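Local coordinates for RagB/SusD domain protein (Flavobacterium johnsoniae, PDB 5J5U), which probably binds chitin chains at the outer membrane as the SusD-like protein of a chitin-utilization locus, at residues Glu339-Leu344 against Ala358-Lys363; Gly215-Asn220 against Leu333-Ser338. All blocks are in the same frame, centred on the assembly; numbering follows the deposited sequence.

The two contacts sit on the same side of the chain's centre, their own centres about 11 Å apart, and both draw on helix 337-349. Along the chain they come in series. Contact 2 joins the loop after helix 201-214 to the end of strand 332-335 and the first turn of helix 337-349, and contact 1 then pairs the next turns of that helix with helix 357-371, which follows after a short connection. They also touch: Leu344 CD1 lies 4.0 Å from Val216 CG2. Helix 337-349 thus meets a loop more than 110 residues earlier in the chain at its start and the following helix over its next turns, within one SusD-family region of the TPR clan.

Contact 1: residues Glu339-Leu344 against Ala358-Lys363; sequences ESQLLL and ADFYKK
Phe360 meets Gln341 and Leu344 along its whole length. Its CB starts 3.5 Å from the backbone O of Gln341. CG stands beside the backbone N (chi1 -82°), and from there the ring lies against Leu344, whose CB sits over the ring centre in a CH-pi contact, 3.7 Å from the centroid and 9° off the normal. On one flank CD2 comes within 3.7 Å of Leu344 O; on the other, CD1 receives Gln341 OE1 at 3.5 Å, edge-on and in the ring plane. Further out, CE1 meets Leu344 CD1 at 3.9 Å. The amide plane of Gln341 is turned well away from that of the ring, and its NE2 donates a nearly straight bond to Ser340 OG, which helps fix the amide's rotation. An alanine in place of Phe360 would probably leave Leu344 CB without its aromatic face and open a gap between the helices. At the next residue pair, Leu342 CD2 touches Tyr361 CD1 at 3.9 Å. The axes of 339-344 and 358-363 come within 7.5 Å and run nearly antiparallel (159°), as in a helical hairpin, here formed by helices 337-349 and 357-371. Helix 399-410 packs on Leu342 and Tyr361, while helix 178-195 packs on Leu343 and Leu344.

Contact 2: residues Gly215-Asn220 against Leu333-Ser338; sequences GVFESN and LHVSYS
Tyr337 and Phe217 carry this contact, and no direct hydrogen bond spans it. The aromatic contacts come first. Ser219 CA lies over the centre of the Tyr337 ring in a CH-pi contact, 3.6 Å from the centroid and 10° off the normal, while Phe217 O approaches the ring's edge in plane, 3.2 Å from CE1. Tyr337 CG is anti to the backbone N (chi1 175°), extending from the helix start toward the loop, and the 217-219 backbone passes across the ring's face and edge. Apolar contacts follow: Phe217 CB meets Tyr337 CD1 at 3.7 Å, and Phe217 CE2 reaches Val335 CG1 at 4.0 Å. The edge of the Phe217 ring also runs against backbone, with CE2 3.4 Å from Val335 O. Polar linkage passes through one water, which donates to Asn220 OD1 (2.9 Å) and accepts from Ser338 N (3.1 Å), bridging the loop to a first-turn amide of the helix. Asn220 ND2 is held separately by Ala367 O, and the amide plane stands 81° from the Tyr337 ring. Ser336 is the N-cap of helix 337-349, its OG bonded to Glu339 N. The arrangement is a strand-to-helix junction with a capped helix start, covered by the loop that leads from helix 201-214 to strand 224-226, the antiparallel partner of strand 332-335.

Contact 1: residues Glu339-Leu344 against Ala358-Lys363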
loop_
_atom_site.group_PDB
_atom_site.type_symbol
_atom_site.label_atom_id
_atom_site.label_comp_id
_atom_site.label_asym_id
_atom_site.label_seq_id
_atom_site.Cartn_x
_atom_site.Cartn_y
_atom_site.Cartn_z
ATOM N N GLU A 339 -6.478 8.127 -3.352
ATOM C CA GLU A 339 -5.588 7.476 -4.317
ATOM C C GLU A 339 -6.083 7.622 -5.762
ATOM O O GLU A 339 -5.320 8.019 -6.628
ATOM C CB GLU A 339 -5.414 5.989 -3.969
ATOM C CG GLU A 339 -5.005 5.133 -5.149
ATOM C CD GLU A 339 -4.829 3.675 -4.781
ATOM O OE1 GLU A 339 -5.398 3.264 -3.744
ATOM O OE2 GLU A 339 -4.137 2.945 -5.540
ATOM N N SER A 340 -7.351 7.302 -6.015
ATOM C CA SER A 340 -7.889 7.340 -7.378
ATOM C C SER A 340 -7.779 8.740 -7.952
ATOM O O SER A 340 -7.442 8.911 -9.123
ATOM C CB SER A 340 -9.350 6.864 -7.424
ATOM O OG SER A 340 -10.226 7.751 -6.744
ATOM N N GLN A 341 -8.035 9.748 -7.120
ATOM C CA GLN A 341 -7.969 11.125 -7.603
ATOM C C GLN A 341 -6.530 11.559 -7.864
ATOM O O GLN A 341 -6.259 12.300 -8.809
ATOM C CB GLN A 341 -8.636 12.084 -6.607
ATOM C CG GLN A 341 -10.133 11.859 -6.436
ATOM C CD GLN A 341 -10.840 11.745 -7.776
ATOM O OE1 GLN A 341 -11.080 12.747 -8.442
ATOM N NE2 GLN A 341 -11.175 10.520 -8.175
ATOM N N LEU A 342 -5.598 11.088 -7.045
ATOM C CA LEU A 342 -4.193 11.460 -7.238
ATOM C C LEU A 342 -3.603 10.758 -8.484
ATOM O O LEU A 342 -2.843 11.346 -9.260
ATOM C CB LEU A 342 -3.387 11.142 -5.973
ATOM C CG LEU A 342 -3.647 12.061 -4.770
ATOM C CD1 LEU A 342 -2.909 11.608 -3.514
ATOM C CD2 LEU A 342 -3.271 13.488 -5.087
ATOM N N LEU A 343 -4.013 9.515 -8.708
ATOM C CA LEU A 343 -3.629 8.791 -9.918
ATOM C C LEU A 343 -4.214 9.471 -11.151
ATOM O O LEU A 343 -3.526 9.640 -12.149
ATOM C CB LEU A 343 -4.101 7.331 -9.847
ATOM C CG LEU A 343 -3.442 6.450 -8.785
ATOM C CD1 LEU A 343 -4.148 5.123 -8.652
ATOM C CD2 LEU A 343 -1.950 6.264 -9.091
ATOM N N LEU A 344 -5.477 9.895 -11.069
ATOM C CA LEU A 344 -6.074 10.631 -12.182
ATOM C C LEU A 344 -5.354 11.969 -12.415
ATOM O O LEU A 344 -5.227 12.399 -13.558
ATOM C CB LEU A 344 -7.571 10.853 -11.949
ATOM C CG LEU A 344 -8.339 9.546 -12.208
ATOM C CD1 LEU A 344 -9.828 9.663 -11.901
ATOM C CD2 LEU A 344 -8.085 8.998 -13.627
ATOM N N ALA A 358 -4.714 19.719 -11.880
ATOM C CA ALA A 358 -4.797 20.510 -10.649
ATOM C C ALA A 358 -6.064 20.217 -9.847
ATOM O O ALA A 358 -6.023 20.146 -8.608
ATOM C CB ALA A 358 -4.713 22.001 -10.972
ATOM N N ASP A 359 -7.180 20.021 -10.545
ATOM C CA ASP A 359 -8.453 19.802 -9.872
ATOM C C ASP A 359 -8.534 18.392 -9.272
ATOM O O ASP A 359 -8.966 18.204 -8.123
ATOM C CB ASP A 359 -9.597 20.016 -10.867
ATOM C CG ASP A 359 -9.831 21.489 -11.191
ATOM O OD1 ASP A 359 -10.040 22.297 -10.255
ATOM O OD2 ASP A 359 -9.773 21.846 -12.388
ATOM N N PHE A 360 -8.073 17.410 -10.041
ATOM C CA PHE A 360 -7.921 16.042 -9.550
ATOM C C PHE A 360 -7.015 16.001 -8.311
ATOM O O PHE A 360 -7.324 15.357 -7.319
ATOM C CB PHE A 360 -7.325 15.147 -10.640
ATOM C CG PHE A 360 -8.322 14.640 -11.650
ATOM C CD1 PHE A 360 -9.498 14.024 -11.241
ATOM C CD2 PHE A 360 -8.059 14.745 -13.014
ATOM C CE1 PHE A 360 -10.403 13.534 -12.165
ATOM C CE2 PHE A 360 -8.954 14.259 -13.945
ATOM C CZ PHE A 360 -10.135 13.656 -13.519
ATOM N N TYR A 361 -5.902 16.718 -8.390
ATOM C CA TYR A 361 -4.946 16.815 -7.298
ATOM C C TYR A 361 -5.603 17.361 -6.032
ATOM O O TYR A 361 -5.450 16.784 -4.938
ATOM C CB TYR A 361 -3.782 17.699 -7.722
ATOM C CG TYR A 361 -2.702 17.874 -6.685
ATOM C CD1 TYR A 361 -1.781 16.864 -6.433
ATOM C CD2 TYR A 361 -2.567 19.076 -5.992
ATOM C CE1 TYR A 361 -0.777 17.036 -5.495
ATOM C CE2 TYR A 361 -1.575 19.258 -5.059
ATOM C CZ TYR A 361 -0.682 18.241 -4.808
ATOM O OH TYR A 361 0.311 18.442 -3.873
ATOM N N LYS A 362 -6.328 18.470 -6.183
ATOM C CA LYS A 362 -6.983 19.113 -5.050
ATOM C C LYS A 362 -7.964 18.162 -4.396
ATOM O O LYS A 362 -7.977 18.008 -3.163
ATOM C CB LYS A 362 -7.703 20.381 -5.502
ATOM C CG LYS A 362 -6.766 21.523 -5.882
ATOM C CD LYS A 362 -7.518 22.682 -6.524
ATOM C CE LYS A 362 -6.616 23.879 -6.722
ATOM N NZ LYS A 362 -7.405 25.054 -7.184
ATOM N N LYS A 363 -8.764 17.498 -5.228
ATOM C CA LYS A 363 -9.756 16.555 -4.719
ATOM C C LYS A 363 -9.070 15.392 -3.990
ATOM O O LYS A 363 -9.562 14.902 -2.962
ATOM C CB LYS A 363 -10.625 16.019 -5.865
ATOM C CG LYS A 363 -11.568 17.050 -6.482
ATOM C CD LYS A 363 -12.258 16.515 -7.740
ATOM C CE LYS A 363 -12.944 17.638 -8.519
ATOM N NZ LYS A 363 -13.569 17.187 -9.801
#

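Contact 2: residues Gly215-Asn220 against Leu333-Ser338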
loop_
_atom_site.group_PDB
_atom_site.type_symbol
_atom_site.label_atom_id
_atom_site.label_comp_id
_atom_site.label_asym_id
_atom_site.label_seq_id
_atom_site.Cartn_x
_atom_site.Cartn_y
_atom_site.Cartn_z
ATOM N N GLY A 215 -15.583 4.171 -14.474
ATOM C CA GLY A 215 -15.956 4.802 -13.218
ATOM C C GLY A 215 -15.240 4.337 -11.959
ATOM O O GLY A 215 -15.519 3.253 -11.449
ATOM N N VAL A 216 -14.343 5.168 -11.428
ATOM C CA VAL A 216 -13.648 4.814 -10.190
ATOM C C VAL A 216 -14.411 5.313 -8.967
ATOM O O VAL A 216 -15.572 5.705 -9.076
ATOM C CB VAL A 216 -12.195 5.357 -10.164
ATOM C CG1 VAL A 216 -11.355 4.680 -11.245
ATOM C CG2 VAL A 216 -12.165 6.879 -10.296
ATOM N N PHE A 217 -13.764 5.289 -7.805
ATOM C CA PHE A 217 -14.378 5.783 -6.577
ATOM C C PHE A 217 -14.896 7.200 -6.781
ATOM O O PHE A 217 -14.260 8.002 -7.500
ATOM C CB PHE A 217 -13.381 5.750 -5.422
ATOM C CG PHE A 217 -13.081 4.371 -4.909
ATOM C CD1 PHE A 217 -13.905 3.305 -5.223
ATOM C CD2 PHE A 217 -11.976 4.146 -4.095
ATOM C CE1 PHE A 217 -13.629 2.040 -4.738
ATOM C CE2 PHE A 217 -11.698 2.884 -3.610
ATOM C CZ PHE A 217 -12.526 1.830 -3.932
ATOM N N GLU A 218 -16.049 7.510 -6.184
ATOM C CA GLU A 218 -16.630 8.853 -6.362
ATOM C C GLU A 218 -16.554 9.696 -5.091
ATOM O O GLU A 218 -16.716 10.905 -5.149
ATOM C CB GLU A 218 -18.077 8.787 -6.862
ATOM C CG GLU A 218 -18.188 8.325 -8.322
ATOM C CD GLU A 218 -19.616 8.004 -8.747
ATOM O OE1 GLU A 218 -20.445 8.947 -8.765
ATOM O OE2 GLU A 218 -19.912 6.819 -9.037
ATOM N N SER A 219 -16.324 9.053 -3.947
ATOM C CA SER A 219 -16.012 9.773 -2.710
ATOM C C SER A 219 -15.416 8.811 -1.696
ATOM O O SER A 219 -15.334 7.611 -1.954
ATOM C CB SER A 219 -17.251 10.424 -2.101
ATOM O OG SER A 219 -18.113 9.423 -1.602
ATOM N N ASN A 220 -15.047 9.336 -0.530
ATOM C CA ASN A 220 -14.523 8.530 0.563
ATOM C C ASN A 220 -15.477 7.431 1.038
ATOM O O ASN A 220 -15.048 6.468 1.679
ATOM C CB ASN A 220 -14.152 9.436 1.733
ATOM C CG ASN A 220 -12.762 10.047 1.584
ATOM O OD1 ASN A 220 -12.118 9.927 0.535
ATOM N ND2 ASN A 220 -12.291 10.700 2.637
ATOM N N LEU A 333 -7.472 0.466 5.696
ATOM C CA LEU A 333 -7.790 0.989 4.371
ATOM C C LEU A 333 -6.972 0.322 3.247
ATOM O O LEU A 333 -5.751 0.456 3.210
ATOM C CB LEU A 333 -7.547 2.509 4.353
ATOM C CG LEU A 333 -7.798 3.272 3.047
ATOM C CD1 LEU A 333 -9.241 3.152 2.627
ATOM C CD2 LEU A 333 -7.397 4.740 3.166
ATOM N N HIS A 334 -7.649 -0.349 2.314
ATOM C CA HIS A 334 -6.981 -1.025 1.192
ATOM C C HIS A 334 -6.816 -0.174 -0.075
ATOM O O HIS A 334 -5.729 -0.109 -0.655
ATOM C CB HIS A 334 -7.741 -2.298 0.818
ATOM C CG HIS A 334 -7.614 -3.392 1.826
ATOM N ND1 HIS A 334 -6.438 -4.079 2.032
ATOM C CD2 HIS A 334 -8.516 -3.922 2.685
ATOM C CE1 HIS A 334 -6.620 -4.986 2.973
ATOM N NE2 HIS A 334 -7.873 -4.910 3.388
ATOM N N VAL A 335 -7.915 0.420 -0.534
ATOM C CA VAL A 335 -7.929 1.257 -1.728
ATOM C C VAL A 335 -8.774 2.492 -1.445
ATOM O O VAL A 335 -9.813 2.395 -0.790
ATOM C CB VAL A 335 -8.484 0.517 -2.965
ATOM C CG1 VAL A 335 -8.112 1.269 -4.222
ATOM C CG2 VAL A 335 -7.996 -0.965 -3.018
ATOM N N SER A 336 -8.357 3.646 -1.950
ATOM C CA SER A 336 -8.962 4.881 -1.485
ATOM C C SER A 336 -9.401 5.808 -2.606
ATOM O O SER A 336 -8.940 5.692 -3.747
ATOM C CB SER A 336 -7.987 5.621 -0.573
ATOM O OG SER A 336 -6.925 6.180 -1.319
ATOM N N TYR A 337 -10.305 6.725 -2.263
ATOM C CA TYR A 337 -10.766 7.749 -3.195
ATOM C C TYR A 337 -9.651 8.768 -3.431
ATOM O O TYR A 337 -9.414 9.234 -4.561
ATOM C CB TYR A 337 -12.021 8.443 -2.653
ATOM C CG TYR A 337 -12.482 9.609 -3.507
ATOM C CD1 TYR A 337 -12.908 9.406 -4.809
ATOM C CD2 TYR A 337 -12.497 10.903 -3.009
ATOM C CE1 TYR A 337 -13.328 10.450 -5.597
ATOM C CE2 TYR A 337 -12.923 11.967 -3.797
ATOM C CZ TYR A 337 -13.336 11.725 -5.092
ATOM O OH TYR A 337 -13.757 12.756 -5.897
ATOM N N SER A 338 -8.942 9.080 -2.352
ATOM C CA SER A 338 -7.783 9.955 -2.433
ATOM C C SER A 338 -6.799 9.414 -3.467
ATOM O O SER A 338 -6.354 10.141 -4.358
ATOM C CB SER A 338 -7.111 10.091 -1.064
ATOM O OG SER A 338 -5.878 10.788 -1.171
HETATM O O HOH W 1 -9.712 8.282 0.504
#